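RNA-dependent RNA Polymerase (PDB 6TZ0) catalyses RNA-templated RNA synthesis, making plus strands by fully conservative transcription and complementary minus strands during replication of the viral double-stranded RNA genome. Local coordinates at residues Gly734-Ile739 and Asp765-Arg770; Ile739-Arg744 and Met758-Leu763. All coordinates share one frame; numbering follows the deposited sequence.

Contact 1. Residues Gly734-Ile739 and Asp765-Arg770; sequences GFADRI and DDLLFR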
loop_
_atom_site.group_PDB
_atom_site.type_symbol
_atom_site.label_atom_id
_atom_site.label_comp_id
_atom_site.label_asym_id
_atom_site.label_seq_id
_atom_site.Cartn_x
_atom_site.Cartn_y
_atom_site.Cartn_z
ATOM N N GLY A 734 0.088 25.804 -6.461
ATOM C CA GLY A 734 -0.579 24.782 -5.688
ATOM C C GLY A 734 -1.895 24.341 -6.300
ATOM O O GLY A 734 -2.514 25.043 -7.096
ATOM N N PHE A 735 -2.327 23.146 -5.910
ATOM C CA PHE A 735 -3.513 22.500 -6.472
ATOM C C PHE A 735 -4.577 22.482 -5.373
ATOM O O PHE A 735 -4.645 21.550 -4.572
ATOM C CB PHE A 735 -3.202 21.078 -6.966
ATOM C CG PHE A 735 -2.258 21.006 -8.146
ATOM C CD1 PHE A 735 -1.978 22.116 -8.928
ATOM C CD2 PHE A 735 -1.653 19.801 -8.471
ATOM C CE1 PHE A 735 -1.105 22.026 -9.997
ATOM C CE2 PHE A 735 -0.787 19.704 -9.541
ATOM C CZ PHE A 735 -0.513 20.815 -10.304
ATOM N N ALA A 736 -5.411 23.523 -5.339
ATOM C CA ALA A 736 -6.409 23.650 -4.287
ATOM C C ALA A 736 -7.607 22.740 -4.490
ATOM O O ALA A 736 -8.357 22.505 -3.538
ATOM C CB ALA A 736 -6.901 25.091 -4.181
ATOM N N ASP A 737 -7.809 22.224 -5.694
ATOM C CA ASP A 737 -8.971 21.401 -5.969
ATOM C C ASP A 737 -8.673 19.918 -5.779
ATOM O O ASP A 737 -9.438 19.068 -6.242
ATOM C CB ASP A 737 -9.483 21.695 -7.377
ATOM C CG ASP A 737 -10.967 21.427 -7.526
ATOM O OD1 ASP A 737 -11.596 20.942 -6.562
ATOM O OD2 ASP A 737 -11.520 21.741 -8.596
ATOM N N ARG A 738 -7.577 19.595 -5.107
ATOM C CA ARG A 738 -7.266 18.236 -4.703
ATOM C C ARG A 738 -7.610 17.980 -3.248
ATOM O O ARG A 738 -7.445 16.853 -2.771
ATOM C CB ARG A 738 -5.785 17.952 -4.946
ATOM C CG ARG A 738 -5.389 18.080 -6.393
ATOM C CD ARG A 738 -6.035 16.991 -7.202
ATOM N NE ARG A 738 -5.570 15.680 -6.774
ATOM C CZ ARG A 738 -4.541 15.045 -7.320
ATOM N NH1 ARG A 738 -4.178 13.853 -6.867
ATOM N NH2 ARG A 738 -3.896 15.590 -8.341
ATOM N N ILE A 739 -8.075 19.001 -2.538
ATOM C CA ILE A 739 -8.476 18.897 -1.142
ATOM C C ILE A 739 -9.975 19.119 -1.077
ATOM O O ILE A 739 -10.471 20.168 -1.503
ATOM C CB ILE A 739 -7.732 19.913 -0.272
ATOM C CG1 ILE A 739 -6.239 19.621 -0.318
ATOM C CG2 ILE A 739 -8.258 19.884 1.150
ATOM C CD1 ILE A 739 -5.421 20.736 0.188
ATOM N N ASP A 765 -5.570 24.133 6.887
ATOM C CA ASP A 765 -4.139 24.405 6.830
ATOM C C ASP A 765 -3.490 23.798 5.592
ATOM O O ASP A 765 -2.486 24.327 5.105
ATOM C CB ASP A 765 -3.460 23.887 8.092
ATOM C CG ASP A 765 -3.853 24.670 9.323
ATOM O OD1 ASP A 765 -4.197 25.860 9.184
ATOM O OD2 ASP A 765 -3.818 24.095 10.432
ATOM N N ASP A 766 -4.041 22.703 5.064
ATOM C CA ASP A 766 -3.539 22.174 3.801
ATOM C C ASP A 766 -3.924 23.046 2.615
ATOM O O ASP A 766 -3.199 23.063 1.618
ATOM C CB ASP A 766 -4.050 20.757 3.556
ATOM C CG ASP A 766 -3.496 19.755 4.526
ATOM O OD1 ASP A 766 -2.404 19.994 5.071
ATOM O OD2 ASP A 766 -4.147 18.711 4.739
ATOM N N LEU A 767 -5.045 23.759 2.693
ATOM C CA LEU A 767 -5.468 24.666 1.631
ATOM C C LEU A 767 -4.919 26.076 1.771
ATOM O O LEU A 767 -5.581 27.014 1.336
ATOM C CB LEU A 767 -6.993 24.763 1.581
ATOM C CG LEU A 767 -7.890 23.690 0.992
ATOM C CD1 LEU A 767 -9.312 24.042 1.333
ATOM C CD2 LEU A 767 -7.705 23.675 -0.504
ATOM N N LEU A 768 -3.752 26.268 2.379
ATOM C CA LEU A 768 -3.431 27.607 2.861
ATOM C C LEU A 768 -2.561 28.374 1.868
ATOM O O LEU A 768 -2.814 29.553 1.602
ATOM C CB LEU A 768 -2.764 27.518 4.230
ATOM C CG LEU A 768 -2.974 28.716 5.157
ATOM C CD1 LEU A 768 -2.872 28.226 6.572
ATOM C CD2 LEU A 768 -2.003 29.839 4.947
ATOM N N PHE A 769 -1.505 27.748 1.341
ATOM C CA PHE A 769 -0.698 28.427 0.333
ATOM C C PHE A 769 -1.119 28.103 -1.088
ATOM O O PHE A 769 -0.625 28.735 -2.022
ATOM C CB PHE A 769 0.807 28.135 0.453
ATOM C CG PHE A 769 1.516 28.911 1.530
ATOM C CD1 PHE A 769 0.843 29.433 2.616
ATOM C CD2 PHE A 769 2.830 29.292 1.332
ATOM C CE1 PHE A 769 1.496 30.169 3.558
ATOM C CE2 PHE A 769 3.493 30.047 2.271
ATOM C CZ PHE A 769 2.819 30.491 3.386
ATOM N N ARG A 770 -2.003 27.135 -1.285
ATOM C CA ARG A 770 -2.484 26.804 -2.617
ATOM C C ARG A 770 -3.763 27.551 -2.969
ATOM O O ARG A 770 -4.428 27.218 -3.951
ATOM C CB ARG A 770 -2.664 25.293 -2.736
ATOM C CG ARG A 770 -3.587 24.684 -1.726
ATOM C CD ARG A 770 -3.564 23.180 -1.851
ATOM N NE ARG A 770 -2.299 22.585 -1.436
ATOM C CZ ARG A 770 -2.008 21.297 -1.573
ATOM N NH1 ARG A 770 -2.887 20.473 -2.118
ATOM N NH2 ARG A 770 -0.843 20.825 -1.163
#
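Arg770 and Ile739 carry most of this contact, and their side chains cross at about a right angle. The CD1 methyl of Ile739 lies 3.4 Å from NH1 of Arg770 and approaches the guanidinium obliquely, while the arginine CD packs against the same methyl. Arg770 CB meets Gly734 CA at 3.7 Å; with CG between its backbone N and carbonyl carbon (chi1 57°), CG lies against the CA and CB of Ala736. A bend at chi3 follows, and the guanidinium then gives a weak hydrogen bond from NH1 to Phe735 O, 3.2 Å long and bent to 134° at the hydrogen. The example illustrates how one arginine can serve a loop twice, its methylenes as apolar surface and its charged end as donor to a main-chain carbonyl. In the fold, the loop after strand 732-733 is here laid against the C-terminal end of helix 754-766, where Leu767 is the first residue to leave helical geometry. That turn presents Leu767 as the third large contributor. The side chains of Leu767 and Ile739 run past one another in opposing senses, with Leu767 CD2 3.8 Å from Ile739 CB and also close to Ala736 O. On the helix itself, Asp766 offers CB to the CD1 of Ile739 at 3.6 Å. Phe735 turns away from this interface to touch Tyr332 and make a cation-pi interaction with Arg336, and its side chain lies about 10 Å from that of Asp681 of the palm-domain Gly-Asp-Asp turn, a magnesium-binding residue although no ion is bound here.

Contact 2. Residues Ile739-Arg744 and Met758-Leu763; sequences ISLWTR and MELNAL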
loop_
_atom_site.group_PDB
_atom_site.type_symbol
_atom_site.label_atom_id
_atom_site.label_comp_id
_atom_site.label_asym_id
_atom_site.label_seq_id
_atom_site.Cartn_x
_atom_site.Cartn_y
_atom_site.Cartn_z
ATOM N N ILE A 739 -8.075 19.001 -2.538
ATOM C CA ILE A 739 -8.476 18.897 -1.142
ATOM C C ILE A 739 -9.975 19.119 -1.077
ATOM O O ILE A 739 -10.471 20.168 -1.503
ATOM C CB ILE A 739 -7.732 19.913 -0.272
ATOM C CG1 ILE A 739 -6.239 19.621 -0.318
ATOM C CG2 ILE A 739 -8.258 19.884 1.150
ATOM C CD1 ILE A 739 -5.421 20.736 0.188
ATOM N N SER A 740 -10.696 18.143 -0.542
ATOM C CA SER A 740 -12.149 18.189 -0.483
ATOM C C SER A 740 -12.566 18.448 0.952
ATOM O O SER A 740 -12.370 17.598 1.826
ATOM C CB SER A 740 -12.762 16.892 -0.993
ATOM O OG SER A 740 -14.172 16.982 -1.003
ATOM N N LEU A 741 -13.154 19.611 1.189
ATOM C CA LEU A 741 -13.688 19.936 2.500
ATOM C C LEU A 741 -15.021 19.261 2.781
ATOM O O LEU A 741 -15.547 19.417 3.885
ATOM C CB LEU A 741 -13.856 21.450 2.634
ATOM C CG LEU A 741 -12.618 22.339 2.584
ATOM C CD1 LEU A 741 -13.022 23.798 2.605
ATOM C CD2 LEU A 741 -11.699 22.029 3.739
ATOM N N TRP A 742 -15.588 18.524 1.826
ATOM C CA TRP A 742 -16.983 18.124 1.918
ATOM C C TRP A 742 -17.239 16.638 1.710
ATOM O O TRP A 742 -18.275 16.150 2.175
ATOM C CB TRP A 742 -17.823 18.923 0.908
ATOM C CG TRP A 742 -17.601 20.407 1.032
ATOM C CD1 TRP A 742 -16.921 21.206 0.156
ATOM C CD2 TRP A 742 -17.968 21.239 2.131
ATOM N NE1 TRP A 742 -16.887 22.497 0.624
ATOM C CE2 TRP A 742 -17.524 22.542 1.837
ATOM C CE3 TRP A 742 -18.654 21.014 3.323
ATOM C CZ2 TRP A 742 -17.736 23.607 2.697
ATOM C CZ3 TRP A 742 -18.865 22.073 4.175
ATOM C CH2 TRP A 742 -18.410 23.355 3.857
ATOM N N THR A 743 -16.357 15.904 1.040
ATOM C CA THR A 743 -16.562 14.485 0.781
ATOM C C THR A 743 -15.496 13.658 1.492
ATOM O O THR A 743 -14.505 14.186 1.993
ATOM C CB THR A 743 -16.553 14.193 -0.724
ATOM O OG1 THR A 743 -15.269 14.514 -1.263
ATOM C CG2 THR A 743 -17.595 15.027 -1.436
ATOM N N ARG A 744 -15.716 12.341 1.535
ATOM C CA ARG A 744 -14.788 11.414 2.172
ATOM C C ARG A 744 -14.557 10.191 1.299
ATOM O O ARG A 744 -15.190 10.004 0.258
ATOM C CB ARG A 744 -15.281 10.927 3.534
ATOM C CG ARG A 744 -15.272 11.957 4.599
ATOM C CD ARG A 744 -15.744 11.378 5.907
ATOM N NE ARG A 744 -14.805 10.395 6.427
ATOM C CZ ARG A 744 -13.763 10.701 7.190
ATOM N NH1 ARG A 744 -13.532 11.962 7.518
ATOM N NH2 ARG A 744 -12.952 9.748 7.626
ATOM N N MET A 758 -10.507 19.145 14.505
ATOM C CA MET A 758 -9.096 18.944 14.200
ATOM C C MET A 758 -8.899 18.561 12.738
ATOM O O MET A 758 -7.959 19.035 12.087
ATOM C CB MET A 758 -8.500 17.882 15.123
ATOM C CG MET A 758 -6.987 17.769 15.021
ATOM S SD MET A 758 -6.235 16.540 16.102
ATOM C CE MET A 758 -6.616 15.032 15.222
ATOM N N GLU A 759 -9.802 17.741 12.197
ATOM C CA GLU A 759 -9.755 17.388 10.781
ATOM C C GLU A 759 -10.034 18.594 9.895
ATOM O O GLU A 759 -9.368 18.786 8.866
ATOM C CB GLU A 759 -10.758 16.273 10.502
ATOM C CG GLU A 759 -10.793 15.796 9.069
ATOM C CD GLU A 759 -11.781 14.667 8.860
ATOM O OE1 GLU A 759 -12.448 14.266 9.837
ATOM O OE2 GLU A 759 -11.892 14.179 7.718
ATOM N N LEU A 760 -11.003 19.425 10.287
ATOM C CA LEU A 760 -11.313 20.625 9.519
ATOM C C LEU A 760 -10.152 21.611 9.545
ATOM O O LEU A 760 -9.818 22.200 8.512
ATOM C CB LEU A 760 -12.606 21.257 10.046
ATOM C CG LEU A 760 -13.352 22.387 9.322
ATOM C CD1 LEU A 760 -12.856 23.772 9.696
ATOM C CD2 LEU A 760 -13.264 22.202 7.817
ATOM N N ASN A 761 -9.502 21.773 10.700
ATOM C CA ASN A 761 -8.354 22.669 10.797
ATOM C C ASN A 761 -7.167 22.151 9.999
ATOM O O ASN A 761 -6.439 22.941 9.391
ATOM C CB ASN A 761 -7.958 22.870 12.258
ATOM C CG ASN A 761 -8.917 23.767 12.997
ATOM O OD1 ASN A 761 -9.384 24.767 12.460
ATOM N ND2 ASN A 761 -9.201 23.429 14.243
ATOM N N ALA A 762 -6.971 20.831 9.962
ATOM C CA ALA A 762 -5.886 20.278 9.156
ATOM C C ALA A 762 -6.141 20.469 7.665
ATOM O O ALA A 762 -5.216 20.784 6.912
ATOM C CB ALA A 762 -5.687 18.800 9.480
ATOM N N LEU A 763 -7.392 20.316 7.222
ATOM C CA LEU A 763 -7.696 20.533 5.808
ATOM C C LEU A 763 -7.603 22.004 5.417
ATOM O O LEU A 763 -7.156 22.328 4.305
ATOM C CB LEU A 763 -9.085 19.991 5.490
ATOM C CG LEU A 763 -9.256 18.477 5.500
ATOM C CD1 LEU A 763 -10.714 18.143 5.408
ATOM C CD2 LEU A 763 -8.520 17.859 4.339
#
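Glu759 OE2 is gripped by two arginines: Arg744 NH1 forms a salt bridge to it at 2.8 Å, and Arg141 NH1, from a loop elsewhere in the chain, forms another. The motif is a loop folded back on the helix that follows it, with residues 739-744 running beside helix 754-766 and a charged pair near the end of the segment farthest from Ile739. OE2 comes in at the rim of the Arg744 guanidinium, close to its plane, although the carboxylate plane is turned 81° from it. OE1 stands farther from NH1, at 3.4 Å, so the pairing is lopsided in favour of OE2. Glu759 reaches across fully extended, CG anti to the backbone N (chi1 -179°), whereas Arg744 bends at chi3. The NE of Arg744 is bound by Asp746 O, which helps to fix the rotation of the guanidinium; the second arginine would probably favour the charged form of the glutamate. One turn along the helix the chemistry becomes apolar. Leu763 is clasped by three consecutive loop residues: its CB meets Leu741 CD2 at 3.7 Å, its CD1 faces Ser740 O, and its CD2 touches the CG2 branch of Ile739. Leu741 and Leu763 lie alongside each other, pointing opposite ways, and Leu760 CD2 comes up more loosely to Leu741 CD2. Trp742 touches helices 206-218 and 774-786 and donates NE1-H to Thr215 OG1. Within the loop, the hydroxyls of Ser740 and Thr743 are hydrogen-bonded, OG to OG1, at 2.7 Å.

In the fold
Both contacts hold the loop that follows strand 732-733 against helix 754-766, and both are partly buried near the centre of the folded chain, neither being wholly core nor wholly surface. Contact 1 sits at the C-terminal end of the helix and in the turns beyond it, contact 2 on the helical turns before that end. Ile739 serves both, and Leu767 CD1 packs 3.9 Å from Leu741 CG to join them. Their polar chemistry differs: in contact 1 an arginine reaches a backbone carbonyl weakly, whereas contact 2 pairs opposite charges. Contact 1 also lies nearer the metal-binding aspartates, while contact 2 lies away from the metal- and nucleotide-binding residues.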